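Local coordinates for FAD dependent oxidoreductase domain-containing protein (Deinococcus radiodurans R1, PDB 3C4N) that is of unknown function but binds ADP and is probably an FAD-dependent oxidoreductase, at residues A[252-264]-A[281-295]. Residues are numbered along the deposited sequence; the frame is centred on the assembly and turned at random.
Sequences RAYRQFPRLDLLS and QNGGYTLVPAIHHRD
L260 and Y285 form an antiparallel hydrogen-bonded pair, flanked by the non-hydrogen-bonded pair R259 and T286, where strands 251-260 and 284-288 meet. L260 N gives a nearly straight bond to Y285 O (2.7 Å, 170°), and L287 N bonds P258 O. Beyond that last bond regular pairing stops and side chains take over.

A chi1 of 177° sends the R255 chain away from its own N, and a bend at chi3 turns the guanidinium side-on to the P289 carbonyl. NE and NH2 both bond P289 O, each at 2.8 Å, with the oxygen tilted out of the guanidinium plane. V288 CG1 sits 3.7 Å above the centre of one face, and I291 CG1 lies over the opposite face. With an alanine here, P289 O would probably lose both donors, and a gap would open between V288 and I291.

D295 OD2 accepts a short, straight bond from Y254 N (2.6 Å). The other oxygen, OD1, forms a salt bridge with R314.

At the turn end, Y285 OH bonds L263 O at 2.9 Å, in the carbonyl plane. S264 CB makes a CH-pi contact over the ring face, 4.0 Å from its centroid. R259 grips D261 OD1 with NE and NH2 in a salt bridge and reaches weakly to N282 O in the type I' turn.

Strand 347-352 also pairs with strand 251-260 in this mixed sheet. The F257 side chain lies about 6 Å from that of A78, which binds ADP. R255 bonds a carbonyl where regular pairing has stopped, and D295 holds an amide where the chains approach again.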
# COMPACT_ATOMS: atom_id res chain seq x y z
N ARG A 252 7.15 -28.27 -2.08
CA ARG A 252 6.85 -27.42 -0.94
C ARG A 252 6.93 -28.19 0.36
O ARG A 252 6.64 -29.38 0.41
CB ARG A 252 5.45 -26.81 -1.13
CG ARG A 252 4.37 -27.82 -1.50
CD ARG A 252 3.16 -27.14 -2.16
NE ARG A 252 2.27 -26.46 -1.21
CZ ARG A 252 1.37 -27.08 -0.45
NH1 ARG A 252 1.24 -28.39 -0.50
NH2 ARG A 252 0.58 -26.37 0.35
N ALA A 253 7.35 -27.51 1.42
CA ALA A 253 7.44 -28.15 2.72
C ALA A 253 6.84 -27.23 3.79
O ALA A 253 7.00 -26.01 3.74
CB ALA A 253 8.88 -28.47 3.06
N TYR A 254 6.11 -27.83 4.73
CA TYR A 254 5.53 -27.06 5.81
C TYR A 254 6.45 -27.17 6.99
O TYR A 254 6.75 -28.26 7.48
CB TYR A 254 4.17 -27.59 6.21
CG TYR A 254 3.51 -26.76 7.28
CD1 TYR A 254 3.10 -25.46 7.03
CD2 TYR A 254 3.24 -27.30 8.54
CE1 TYR A 254 2.42 -24.71 7.99
CE2 TYR A 254 2.56 -26.56 9.50
CZ TYR A 254 2.16 -25.28 9.22
OH TYR A 254 1.42 -24.59 10.16
N ARG A 255 6.89 -26.01 7.46
CA ARG A 255 7.81 -25.94 8.57
C ARG A 255 7.21 -25.09 9.68
O ARG A 255 6.68 -24.02 9.44
CB ARG A 255 9.13 -25.34 8.10
CG ARG A 255 10.15 -25.14 9.19
CD ARG A 255 11.26 -24.26 8.65
NE ARG A 255 12.51 -24.98 8.51
CZ ARG A 255 13.56 -24.52 7.83
NH1 ARG A 255 13.49 -23.35 7.22
NH2 ARG A 255 14.67 -25.24 7.78
N GLN A 256 7.32 -25.60 10.90
CA GLN A 256 6.80 -24.92 12.06
C GLN A 256 7.94 -24.22 12.78
O GLN A 256 9.10 -24.61 12.64
CB GLN A 256 6.13 -25.94 12.98
CG GLN A 256 5.10 -26.80 12.28
CD GLN A 256 4.49 -27.84 13.20
OE1 GLN A 256 5.16 -28.79 13.64
NE2 GLN A 256 3.20 -27.68 13.50
N PHE A 257 7.63 -23.17 13.54
CA PHE A 257 8.67 -22.44 14.26
C PHE A 257 8.34 -22.28 15.74
O PHE A 257 8.25 -21.16 16.25
CB PHE A 257 8.88 -21.06 13.63
CG PHE A 257 9.13 -21.11 12.14
CD1 PHE A 257 8.07 -21.26 11.25
CD2 PHE A 257 10.42 -20.97 11.64
CE1 PHE A 257 8.29 -21.26 9.87
CE2 PHE A 257 10.65 -20.98 10.26
CZ PHE A 257 9.59 -21.12 9.38
N PRO A 258 8.17 -23.40 16.46
CA PRO A 258 7.86 -23.30 17.89
C PRO A 258 8.90 -22.49 18.66
O PRO A 258 10.08 -22.50 18.32
CB PRO A 258 7.79 -24.77 18.33
CG PRO A 258 8.68 -25.47 17.36
CD PRO A 258 8.36 -24.80 16.05
N ARG A 259 8.44 -21.78 19.69
CA ARG A 259 9.31 -20.94 20.50
C ARG A 259 9.85 -21.61 21.76
O ARG A 259 9.14 -22.37 22.43
CB ARG A 259 8.60 -19.65 20.89
CG ARG A 259 9.46 -18.80 21.81
CD ARG A 259 9.09 -17.35 21.78
NE ARG A 259 9.58 -16.73 22.97
CZ ARG A 259 10.43 -15.74 23.21
NH1 ARG A 259 11.08 -15.01 22.31
NH2 ARG A 259 10.62 -15.51 24.49
N LEU A 260 11.11 -21.31 22.09
CA LEU A 260 11.76 -21.86 23.27
C LEU A 260 12.02 -20.73 24.26
O LEU A 260 12.94 -19.93 24.08
CB LEU A 260 13.09 -22.51 22.89
CG LEU A 260 13.82 -23.20 24.04
CD1 LEU A 260 13.14 -24.53 24.37
CD2 LEU A 260 15.26 -23.43 23.64
N ASP A 261 11.21 -20.67 25.31
CA ASP A 261 11.34 -19.62 26.30
C ASP A 261 12.45 -19.84 27.31
O ASP A 261 12.20 -20.20 28.45
CB ASP A 261 10.01 -19.43 27.03
CG ASP A 261 8.92 -18.91 26.12
OD1 ASP A 261 9.05 -17.78 25.62
OD2 ASP A 261 7.94 -19.64 25.89
N LEU A 262 13.69 -19.63 26.87
CA LEU A 262 14.84 -19.76 27.75
C LEU A 262 15.74 -18.55 27.53
O LEU A 262 15.88 -18.08 26.40
CB LEU A 262 15.59 -21.06 27.47
CG LEU A 262 14.88 -22.31 28.00
CD1 LEU A 262 15.60 -23.55 27.53
CD2 LEU A 262 14.85 -22.26 29.51
N LEU A 263 16.32 -18.05 28.62
CA LEU A 263 17.18 -16.87 28.59
C LEU A 263 17.96 -16.68 27.30
O LEU A 263 18.68 -17.56 26.87
CB LEU A 263 18.16 -16.90 29.76
CG LEU A 263 19.00 -15.63 29.94
CD1 LEU A 263 18.07 -14.45 30.17
CD2 LEU A 263 19.96 -15.78 31.14
N SER A 264 17.81 -15.51 26.70
CA SER A 264 18.53 -15.20 25.48
C SER A 264 18.99 -13.76 25.49
O SER A 264 18.37 -12.91 26.13
CB SER A 264 17.64 -15.45 24.26
OG SER A 264 18.26 -14.95 23.09
N GLN A 281 15.85 -14.68 19.92
CA GLN A 281 14.97 -13.60 19.52
C GLN A 281 13.95 -13.27 20.61
O GLN A 281 13.42 -14.17 21.27
CB GLN A 281 14.24 -13.98 18.24
CG GLN A 281 13.42 -12.87 17.65
CD GLN A 281 12.57 -13.33 16.47
OE1 GLN A 281 13.10 -13.72 15.40
NE2 GLN A 281 11.25 -13.30 16.65
N ASN A 282 13.69 -11.98 20.82
CA ASN A 282 12.73 -11.57 21.84
C ASN A 282 13.04 -12.16 23.21
O ASN A 282 12.13 -12.59 23.93
CB ASN A 282 11.31 -11.98 21.42
CG ASN A 282 10.48 -10.80 20.99
OD1 ASN A 282 10.88 -10.02 20.12
ND2 ASN A 282 9.29 -10.66 21.58
N GLY A 283 14.32 -12.19 23.57
CA GLY A 283 14.71 -12.72 24.87
C GLY A 283 14.64 -14.23 24.97
O GLY A 283 14.94 -14.79 26.02
N GLY A 284 14.26 -14.89 23.89
CA GLY A 284 14.18 -16.33 23.90
C GLY A 284 14.84 -16.91 22.66
O GLY A 284 15.79 -16.34 22.13
N TYR A 285 14.33 -18.04 22.20
CA TYR A 285 14.88 -18.70 21.02
C TYR A 285 13.72 -19.18 20.18
O TYR A 285 12.69 -19.59 20.70
CB TYR A 285 15.76 -19.90 21.40
CG TYR A 285 16.95 -19.57 22.27
CD1 TYR A 285 18.20 -19.30 21.70
CD2 TYR A 285 16.84 -19.49 23.65
CE1 TYR A 285 19.30 -18.96 22.50
CE2 TYR A 285 17.93 -19.15 24.46
CZ TYR A 285 19.16 -18.89 23.87
OH TYR A 285 20.23 -18.53 24.66
N THR A 286 13.90 -19.12 18.86
CA THR A 286 12.89 -19.59 17.94
C THR A 286 13.50 -20.86 17.37
O THR A 286 14.64 -20.84 16.90
CB THR A 286 12.65 -18.58 16.82
OG1 THR A 286 12.03 -17.41 17.37
CG2 THR A 286 11.74 -19.17 15.76
N LEU A 287 12.76 -21.95 17.42
CA LEU A 287 13.26 -23.23 16.93
C LEU A 287 12.97 -23.36 15.43
O LEU A 287 11.82 -23.28 15.01
CB LEU A 287 12.61 -24.36 17.75
CG LEU A 287 13.15 -25.79 17.65
CD1 LEU A 287 12.78 -26.60 18.88
CD2 LEU A 287 12.59 -26.41 16.39
N VAL A 288 14.02 -23.55 14.62
CA VAL A 288 13.89 -23.69 13.16
C VAL A 288 14.22 -25.13 12.75
O VAL A 288 15.38 -25.48 12.50
CB VAL A 288 14.83 -22.70 12.41
CG1 VAL A 288 14.58 -22.75 10.91
CG2 VAL A 288 14.61 -21.29 12.93
N PRO A 289 13.19 -25.99 12.67
CA PRO A 289 13.39 -27.40 12.29
C PRO A 289 14.07 -27.59 10.95
O PRO A 289 14.09 -26.70 10.10
CB PRO A 289 11.96 -27.96 12.29
CG PRO A 289 11.22 -27.06 13.22
CD PRO A 289 11.76 -25.70 12.83
N ALA A 290 14.65 -28.77 10.78
CA ALA A 290 15.31 -29.09 9.53
C ALA A 290 14.23 -29.64 8.61
O ALA A 290 13.20 -30.14 9.08
CB ALA A 290 16.39 -30.13 9.77
N ILE A 291 14.45 -29.52 7.31
CA ILE A 291 13.51 -30.05 6.33
C ILE A 291 14.20 -31.29 5.77
O ILE A 291 15.20 -31.18 5.05
CB ILE A 291 13.25 -29.05 5.17
CG1 ILE A 291 12.90 -27.67 5.74
CG2 ILE A 291 12.11 -29.56 4.28
CD1 ILE A 291 11.66 -27.64 6.61
N HIS A 292 13.67 -32.45 6.13
CA HIS A 292 14.24 -33.71 5.68
C HIS A 292 13.77 -34.06 4.29
O HIS A 292 14.51 -34.68 3.52
CB HIS A 292 13.84 -34.82 6.64
CG HIS A 292 14.26 -34.56 8.05
ND1 HIS A 292 15.58 -34.40 8.41
CD2 HIS A 292 13.54 -34.42 9.18
CE1 HIS A 292 15.65 -34.16 9.71
NE2 HIS A 292 14.43 -34.17 10.20
N HIS A 293 12.56 -33.63 3.96
CA HIS A 293 11.99 -33.92 2.66
C HIS A 293 10.79 -33.03 2.36
O HIS A 293 10.31 -32.32 3.23
CB HIS A 293 11.55 -35.39 2.62
CG HIS A 293 10.56 -35.74 3.68
ND1 HIS A 293 9.26 -35.27 3.68
CD2 HIS A 293 10.69 -36.47 4.82
CE1 HIS A 293 8.63 -35.69 4.76
NE2 HIS A 293 9.47 -36.42 5.47
N ARG A 294 10.32 -33.08 1.12
CA ARG A 294 9.18 -32.28 0.71
C ARG A 294 7.87 -32.94 1.15
O ARG A 294 7.81 -34.16 1.31
CB ARG A 294 9.16 -32.11 -0.81
CG ARG A 294 8.94 -33.40 -1.57
CD ARG A 294 8.51 -33.14 -3.01
NE ARG A 294 8.37 -34.38 -3.76
CZ ARG A 294 9.37 -35.22 -4.01
NH1 ARG A 294 10.59 -34.95 -3.56
NH2 ARG A 294 9.15 -36.33 -4.70
N ASP A 295 6.84 -32.13 1.35
CA ASP A 295 5.54 -32.63 1.75
C ASP A 295 4.68 -32.84 0.51
O ASP A 295 4.68 -32.01 -0.39
CB ASP A 295 4.84 -31.64 2.69
CG ASP A 295 5.49 -31.57 4.06
OD1 ASP A 295 5.68 -32.63 4.68
OD2 ASP A 295 5.82 -30.45 4.52
O HOH W 1 17.20 -12.38 22.05